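Local coordinates for protein endoglucanase (Bacillus akibai, PDB 1UWW) that binds non-crystalline cellulose through this family 28 carbohydrate-binding module of an alkaline endoglucanase, the enzyme that cuts internal beta-1,4-glucosidic bonds of cellulose, at residues Glu45-Gly49 / Ser50-Ser54; Leu74-Lys78 / Ser79-Arg83; Val62-Asp66 / Asn67-Ala71. One frame throughout, in Å; residues are numbered along the deposited sequence.

Contact 1 of 3, residues Glu45-Gly49 / Ser50-Ser54; sequences EEANG and SNALS. With CA (calcium ion), chain C.
The flat amide of Asn-51 stands beside the backbone of Glu-46, its partner in a non-hydrogen-bonded antiparallel pair; OD1 of Asn-51 stays 4.0 Å from N of Glu-46, a packing distance. OE2 of Glu-46 takes the N-H of Gly-49 (N to OE2 2.9 Å) on its anti side, 21° out of the carboxylate plane. A bend at chi2 (-91°) swings this carboxylate back over the turn. The hairpin is a tight two-residue one: Asn-48 and Gly-49, both at positive phi, form the corner of a type I' turn from Ala-47 to Ser-50. N of Ala-47 gives O of Ser-50 an almost straight bond of 2.8 Å, whereas the return bond from N of Ser-50 is longer and meets O of Ala-47 from above the carbonyl plane. Farther from the turn, Glu-45 and Ala-52 exchange two backbone bonds as a hydrogen-bonded pair, and CG of Glu-45 lies 3.7 Å from CB of Ser-54. Glu-45, Ala-47, Ala-52 and Ser-54 all rest on Phe-182 of strand 180-189, while OG of Ser-54 bonds to Val-181 and Arg-180. Where the turn gives way to the second strand, OG of Ser-50 (2.4 Å) and O of Asn-51 (2.3 Å) bind a calcium ion together with a water. Chi1 of -174° sets that hydroxyl beside its own carbonyl carbon, facing the metal; Val-21, Glu-23 and Asp-184 contribute further ligands. The chemistry couples turn to metal: O of Ser-50 takes the N-H of Ala-47 while its OG and the next carbonyl serve calcium, which would polarise both, and the negative charge of Glu-46 faces the N-H of Gly-49 within the turn.

Contact 2 of 3, residues Leu74-Lys78 / Ser79-Arg83; sequences LDFWK and SDLVR
Lys-78 folds its side chain alongside the carbonyl of Ser-79, with CG packed 3.3 Å from that O and the chain then bent at chi3 (144°) and chi4 so that NZ returns to the same atom. NZ of Lys-78 bonds to O of Ser-79 at 3.2 Å, close to the line of the carbonyl bond (161° at O). Its own main chain is held separately: a water gives a hydrogen to O of Lys-78 (2.8 Å) and accepts one from N of Leu-81 (3.1 Å), bridging the bend where the strand ends. CB of Leu-81 also comes within 3.4 Å of O of Lys-78. Beyond it, CD1 of Leu-81 approaches CE2 of Phe-76 at 4.4 Å, meeting the ring at its edge, near the ring plane. Farther back, NE1 of Trp-77 points within its indole plane to OD2 of Asp-75 (2.8 Å), approaching the carboxylate from above its plane; Asn-165 holds the other oxygen, OD1. The chain has no helix; strand 73-77 runs between strands 30-32 and 165-173, Phe-76 meets the Trp-30 ring and packs on Met-166, and Leu-81 rests on Leu-18 of a loop. The Lys-78 to Arg-164 backbone bond follows the strand's register, and another joins Leu-81 to Leu-163 in the loop toward strand 88-97.

Contact 3 of 3, residues Val62-Asp66 / Asn67-Ala71; sequences VKPSD and NWATA
Two successive type I turns, Asp-66 to Ala-69 and Trp-68 to Ala-71, follow one another in the loop; Asp-66 opens the first, and its backbone and side chain both accept N-H groups from the residues that follow. O of Asp-66 accepts the N-H of Ala-69 (N to O 3.1 Å) from well above the carbonyl plane. OD1 of Asp-66 accepts the N-H of Trp-68 (N to OD1 3.1 Å) from above the carboxylate plane, closing an Asx turn; chi1 of 176° brings the carboxylate round beside its own carbonyl carbon and over the first turn. A water adds a second link, donating to O of Asp-66 (2.8 Å) and accepting from N of Thr-70 (3.0 Å). These turns belong to the long connection between strands 50-58 and 73-77, and the Trp-68 side chain leads from them onto Ile-169 and Ala-171 of strand 165-173. Pro-64 packs on the turns through apolar contacts: its CD lies 3.7 Å from CG2 of Thr-70, the two side chains crossing at a slant, and its CB lies 4.2 Å from CB of Ala-69. OD1 of Asp-66 has a further, charged partner, forming a salt bridge with Lys-124 of the second subunit, which also packs on Asn-67 and Trp-68.

Along the chain the order is contact 1, contact 3, contact 2, in series. Contact 1 is a hairpin at the edge of the six-stranded antiparallel sheet; its second strand, 50-58, leads to the loop of contact 3, and that loop feeds strand 73-77 of the five-stranded sheet, most of which, with the loop after it, forms contact 2. The two sheets pack as the beta sandwich of this module, and contacts 1 and 2, centres 22 Å apart, meet where CD2 of Leu-53 touches CD1 of Leu-74 at 4.0 Å. Contact 3 lies across the chain's centre from contact 1, about 28 Å between centres, so the calcium site at Ser-50 and Asn-51 is far from Asp-66's salt bridge to the second subunit.

Contact 1 of 3, residues Glu45-Gly49 / Ser50-Ser54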
loop_
_atom_site.group_PDB
_atom_site.type_symbol
_atom_site.label_atom_id
_atom_site.label_comp_id
_atom_site.label_asym_id
_atom_site.label_seq_id
_atom_site.Cartn_x
_atom_site.Cartn_y
_atom_site.Cartn_z
ATOM N N GLU A 45 21.194 8.310 16.167
ATOM C CA GLU A 45 22.190 7.243 16.212
ATOM C C GLU A 45 22.923 7.154 14.859
ATOM O O GLU A 45 22.374 7.478 13.807
ATOM C CB GLU A 45 21.541 5.900 16.559
ATOM C CG GLU A 45 20.674 5.900 17.811
ATOM C CD GLU A 45 21.447 6.069 19.099
ATOM O OE1 GLU A 45 22.704 5.914 19.088
ATOM O OE2 GLU A 45 20.763 6.385 20.108
ATOM N N GLU A 46 24.155 6.654 14.867
ATOM C CA GLU A 46 24.949 6.501 13.661
ATOM C C GLU A 46 24.464 5.328 12.812
ATOM O O GLU A 46 24.214 4.229 13.325
ATOM C CB GLU A 46 26.425 6.334 14.026
ATOM C CG GLU A 46 27.363 6.284 12.818
ATOM C CD GLU A 46 27.628 4.874 12.293
ATOM O OE1 GLU A 46 27.479 3.894 13.066
ATOM O OE2 GLU A 46 28.002 4.715 11.106
ATOM N N ALA A 47 24.295 5.564 11.523
ATOM C CA ALA A 47 24.015 4.511 10.555
ATOM C C ALA A 47 24.718 4.861 9.256
ATOM O O ALA A 47 24.495 5.937 8.684
ATOM C CB ALA A 47 22.518 4.363 10.302
ATOM N N ASN A 48 25.564 3.959 8.780
ATOM C CA ASN A 48 26.162 4.105 7.451
ATOM C C ASN A 48 26.999 5.381 7.322
ATOM O O ASN A 48 27.054 5.969 6.244
ATOM C CB ASN A 48 25.044 4.019 6.391
ATOM C CG ASN A 48 25.550 3.863 4.955
ATOM O OD1 ASN A 48 26.608 3.266 4.700
ATOM N ND2 ASN A 48 24.737 4.313 4.004
ATOM N N GLY A 49 27.626 5.783 8.419
ATOM C CA GLY A 49 28.510 6.938 8.447
ATOM C C GLY A 49 27.818 8.277 8.488
ATOM O O GLY A 49 28.395 9.325 8.111
ATOM N N SER A 50 26.588 8.280 8.979
ATOM C CA SER A 50 25.880 9.528 9.181
ATOM C C SER A 50 24.933 9.358 10.354
ATOM O O SER A 50 24.556 8.247 10.688
ATOM C CB SER A 50 25.115 9.906 7.913
ATOM O OG SER A 50 24.515 11.200 8.012
ATOM N N ASN A 51 24.522 10.447 10.957
ATOM C CA ASN A 51 23.570 10.387 12.040
ATOM C C ASN A 51 22.142 10.321 11.504
ATOM O O ASN A 51 21.809 10.959 10.511
ATOM C CB ASN A 51 23.743 11.583 12.962
ATOM C CG ASN A 51 24.986 11.487 13.790
ATOM O OD1 ASN A 51 25.242 10.466 14.456
ATOM N ND2 ASN A 51 25.792 12.532 13.741
ATOM N N ALA A 52 21.304 9.547 12.188
ATOM C CA ALA A 52 19.974 9.205 11.708
ATOM C C ALA A 52 18.979 9.192 12.873
ATOM O O ALA A 52 19.342 8.934 14.006
ATOM C CB ALA A 52 20.032 7.863 11.063
ATOM N N LEU A 53 17.715 9.460 12.588
ATOM C CA LEU A 53 16.616 9.312 13.545
ATOM C C LEU A 53 16.400 7.803 13.763
ATOM O O LEU A 53 16.286 7.056 12.804
ATOM C CB LEU A 53 15.361 9.930 12.962
ATOM C CG LEU A 53 14.118 9.938 13.853
ATOM C CD1 LEU A 53 14.306 10.840 15.051
ATOM C CD2 LEU A 53 12.894 10.341 13.048
ATOM N N SER A 54 16.291 7.352 15.012
ATOM C CA SER A 54 16.286 5.920 15.331
ATOM C C SER A 54 15.357 5.549 16.472
ATOM O O SER A 54 15.137 6.337 17.386
ATOM C CB SER A 54 17.737 5.487 15.612
ATOM O OG SER A 54 17.890 4.099 15.747
HETATM CA CA CA C . 22.367 12.174 8.654
HETATM O O HOH W 1 22.672 13.226 6.574
#

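Contact 2 of 3, residues Leu74-Lys78 / Ser79-Arg83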
loop_
_atom_site.group_PDB
_atom_site.type_symbol
_atom_site.label_atom_id
_atom_site.label_comp_id
_atom_site.label_asym_id
_atom_site.label_seq_id
_atom_site.Cartn_x
_atom_site.Cartn_y
_atom_site.Cartn_z
ATOM N N LEU A 74 5.583 8.034 12.316
ATOM C CA LEU A 74 6.307 9.297 12.474
ATOM C C LEU A 74 5.458 10.441 11.960
ATOM O O LEU A 74 4.630 10.256 11.079
ATOM C CB LEU A 74 7.602 9.292 11.682
ATOM C CG LEU A 74 8.682 8.337 12.127
ATOM C CD1 LEU A 74 9.866 8.430 11.174
ATOM C CD2 LEU A 74 9.167 8.700 13.512
ATOM N N ASP A 75 5.674 11.626 12.489
ATOM C CA ASP A 75 4.908 12.816 12.151
ATOM C C ASP A 75 5.858 14.005 12.099
ATOM O O ASP A 75 6.734 14.158 12.944
ATOM C CB ASP A 75 3.804 12.981 13.210
ATOM C CG ASP A 75 2.670 13.861 12.808
ATOM O OD1 ASP A 75 2.581 14.301 11.643
ATOM O OD2 ASP A 75 1.806 14.169 13.681
ATOM N N PHE A 76 5.658 14.872 11.122
ATOM C CA PHE A 76 6.496 16.039 10.853
ATOM C C PHE A 76 5.597 17.215 10.492
ATOM O O PHE A 76 5.018 17.231 9.426
ATOM C CB PHE A 76 7.469 15.715 9.714
ATOM C CG PHE A 76 8.384 16.824 9.345
ATOM C CD1 PHE A 76 9.550 17.076 10.065
ATOM C CD2 PHE A 76 8.105 17.621 8.258
ATOM C CE1 PHE A 76 10.418 18.080 9.669
ATOM C CE2 PHE A 76 8.960 18.637 7.891
ATOM C CZ PHE A 76 10.112 18.869 8.598
ATOM N N TRP A 77 5.482 18.183 11.391
ATOM C CA TRP A 77 4.687 19.379 11.169
ATOM C C TRP A 77 5.567 20.529 10.723
ATOM O O TRP A 77 6.556 20.862 11.390
ATOM C CB TRP A 77 3.927 19.784 12.441
ATOM C CG TRP A 77 2.797 18.839 12.795
ATOM C CD1 TRP A 77 2.881 17.508 13.072
ATOM C CD2 TRP A 77 1.395 19.164 12.894
ATOM N NE1 TRP A 77 1.634 16.985 13.319
ATOM C CE2 TRP A 77 0.708 17.982 13.226
ATOM C CE3 TRP A 77 0.653 20.346 12.738
ATOM C CZ2 TRP A 77 -0.671 17.943 13.407
ATOM C CZ3 TRP A 77 -0.723 20.297 12.933
ATOM C CH2 TRP A 77 -1.362 19.114 13.257
ATOM N N LYS A 78 5.208 21.181 9.629
ATOM C CA LYS A 78 5.915 22.362 9.172
ATOM C C LYS A 78 5.000 23.243 8.362
ATOM O O LYS A 78 4.249 22.762 7.521
ATOM C CB LYS A 78 7.114 21.943 8.322
ATOM C CG LYS A 78 8.114 23.052 8.066
ATOM C CD LYS A 78 9.263 22.646 7.132
ATOM C CE LYS A 78 9.712 23.810 6.214
ATOM N NZ LYS A 78 8.928 23.810 4.953
ATOM N N SER A 79 5.055 24.549 8.630
ATOM C CA SER A 79 4.455 25.536 7.745
ATOM C C SER A 79 5.142 25.520 6.370
ATOM O O SER A 79 6.310 25.134 6.224
ATOM C CB SER A 79 4.516 26.945 8.368
ATOM O OG SER A 79 5.837 27.331 8.668
ATOM N N ASP A 80 4.401 25.933 5.361
ATOM C CA ASP A 80 4.879 25.984 3.994
ATOM C C ASP A 80 5.440 24.640 3.524
ATOM O O ASP A 80 6.400 24.580 2.765
ATOM C CB ASP A 80 5.907 27.122 3.813
ATOM C CG ASP A 80 5.279 28.506 3.950
ATOM O OD1 ASP A 80 4.177 28.750 3.398
ATOM O OD2 ASP A 80 5.826 29.424 4.598
ATOM N N LEU A 81 4.814 23.555 4.001
ATOM C CA LEU A 81 5.107 22.221 3.505
ATOM C C LEU A 81 4.312 22.009 2.235
ATOM O O LEU A 81 3.084 21.958 2.280
ATOM C CB LEU A 81 4.728 21.164 4.545
ATOM C CG LEU A 81 5.101 19.717 4.250
ATOM C CD1 LEU A 81 6.612 19.531 4.249
ATOM C CD2 LEU A 81 4.472 18.800 5.307
ATOM N N VAL A 82 5.013 21.933 1.121
ATOM C CA VAL A 82 4.394 21.817 -0.189
ATOM C C VAL A 82 5.191 20.858 -1.064
ATOM O O VAL A 82 6.400 20.678 -0.882
ATOM C CB VAL A 82 4.237 23.191 -0.906
ATOM C CG1 VAL A 82 3.380 24.151 -0.086
ATOM C CG2 VAL A 82 5.612 23.804 -1.259
ATOM N N ARG A 83 4.514 20.279 -2.050
ATOM C CA ARG A 83 5.161 19.434 -3.032
ATOM C C ARG A 83 6.057 20.208 -3.981
ATOM O O ARG A 83 7.105 19.733 -4.411
ATOM C CB ARG A 83 4.125 18.668 -3.856
ATOM C CG ARG A 83 4.699 17.730 -4.921
ATOM C CD ARG A 83 3.670 16.909 -5.608
ATOM N NE ARG A 83 2.700 17.754 -6.312
ATOM C CZ ARG A 83 1.497 17.367 -6.701
ATOM N NH1 ARG A 83 1.051 16.146 -6.478
ATOM N NH2 ARG A 83 0.695 18.232 -7.320
HETATM O O HOH W 2 2.216 23.272 5.601
#

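Contact 3 of 3, residues Val62-Asp66 / Asn67-Ala71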
loop_
_atom_site.group_PDB
_atom_site.type_symbol
_atom_site.label_atom_id
_atom_site.label_comp_id
_atom_site.label_asym_id
_atom_site.label_seq_id
_atom_site.Cartn_x
_atom_site.Cartn_y
_atom_site.Cartn_z
ATOM N N VAL A 62 0.565 -11.688 18.035
ATOM C CA VAL A 62 -0.882 -11.568 17.829
ATOM C C VAL A 62 -1.132 -10.294 17.018
ATOM O O VAL A 62 -0.819 -9.205 17.467
ATOM C CB VAL A 62 -1.657 -11.555 19.159
ATOM C CG1 VAL A 62 -3.141 -11.279 18.918
ATOM C CG2 VAL A 62 -1.480 -12.897 19.903
ATOM N N LYS A 63 -1.683 -10.466 15.817
ATOM C CA LYS A 63 -1.878 -9.374 14.852
ATOM C C LYS A 63 -3.293 -8.805 14.979
ATOM O O LYS A 63 -4.261 -9.529 14.679
ATOM C CB LYS A 63 -1.704 -9.903 13.424
ATOM C CG LYS A 63 -0.445 -10.706 13.180
ATOM C CD LYS A 63 0.819 -9.917 13.551
ATOM C CE LYS A 63 2.092 -10.672 13.160
ATOM N NZ LYS A 63 3.305 -9.884 13.455
ATOM N N PRO A 64 -3.459 -7.546 15.400
ATOM C CA PRO A 64 -4.782 -6.897 15.309
ATOM C C PRO A 64 -5.345 -6.847 13.885
ATOM O O PRO A 64 -4.583 -6.756 12.917
ATOM C CB PRO A 64 -4.514 -5.483 15.826
ATOM C CG PRO A 64 -3.320 -5.627 16.721
ATOM C CD PRO A 64 -2.468 -6.671 16.053
ATOM N N SER A 65 -6.667 -6.899 13.741
ATOM C CA SER A 65 -7.262 -6.852 12.406
ATOM C C SER A 65 -7.078 -5.476 11.768
ATOM O O SER A 65 -6.958 -5.385 10.545
ATOM C CB SER A 65 -8.737 -7.237 12.429
ATOM O OG SER A 65 -9.478 -6.314 13.182
ATOM N N ASP A 66 -7.014 -4.430 12.596
ATOM C CA ASP A 66 -6.567 -3.107 12.129
ATOM C C ASP A 66 -5.065 -3.214 11.847
ATOM O O ASP A 66 -4.262 -3.215 12.772
ATOM C CB ASP A 66 -6.859 -2.023 13.173
ATOM C CG ASP A 66 -6.324 -0.636 12.775
ATOM O OD1 ASP A 66 -5.740 -0.498 11.678
ATOM O OD2 ASP A 66 -6.440 0.370 13.514
ATOM N N ASN A 67 -4.710 -3.296 10.568
ATOM C CA ASN A 67 -3.325 -3.496 10.147
ATOM C C ASN A 67 -2.349 -2.354 10.455
ATOM O O ASN A 67 -1.149 -2.515 10.242
ATOM C CB ASN A 67 -3.275 -3.817 8.645
ATOM C CG ASN A 67 -3.717 -5.233 8.344
ATOM O OD1 ASN A 67 -3.184 -6.195 8.903
ATOM N ND2 ASN A 67 -4.690 -5.375 7.439
ATOM N N TRP A 68 -2.854 -1.202 10.897
ATOM C CA TRP A 68 -2.028 -0.070 11.311
ATOM C C TRP A 68 -1.982 0.148 12.826
ATOM O O TRP A 68 -1.245 0.994 13.310
ATOM C CB TRP A 68 -2.497 1.222 10.631
ATOM C CG TRP A 68 -2.102 1.371 9.191
ATOM C CD1 TRP A 68 -1.428 0.480 8.397
ATOM C CD2 TRP A 68 -2.352 2.502 8.380
ATOM N NE1 TRP A 68 -1.259 1.005 7.138
ATOM C CE2 TRP A 68 -1.823 2.243 7.103
ATOM C CE3 TRP A 68 -2.992 3.714 8.601
ATOM C CZ2 TRP A 68 -1.897 3.158 6.061
ATOM C CZ3 TRP A 68 -3.079 4.628 7.548
ATOM C CH2 TRP A 68 -2.512 4.343 6.308
ATOM N N ALA A 69 -2.712 -0.647 13.609
ATOM C CA ALA A 69 -2.667 -0.460 15.060
ATOM C C ALA A 69 -1.265 -0.579 15.678
ATOM O O ALA A 69 -0.975 0.159 16.597
ATOM C CB ALA A 69 -3.618 -1.406 15.753
ATOM N N THR A 70 -0.447 -1.513 15.202
ATOM C CA THR A 70 0.885 -1.747 15.760
ATOM C C THR A 70 2.002 -0.977 15.044
ATOM O O THR A 70 3.172 -1.148 15.382
ATOM C CB THR A 70 1.244 -3.223 15.676
ATOM O OG1 THR A 70 1.289 -3.623 14.315
ATOM C CG2 THR A 70 0.175 -4.118 16.337
ATOM N N ALA A 71 1.645 -0.153 14.054
ATOM C CA ALA A 71 2.645 0.492 13.195
ATOM C C ALA A 71 3.254 1.692 13.858
ATOM O O ALA A 71 2.515 2.598 14.255
ATOM C CB ALA A 71 1.999 0.933 11.916
HETATM O O HOH W 3 -1.598 -3.620 13.399
#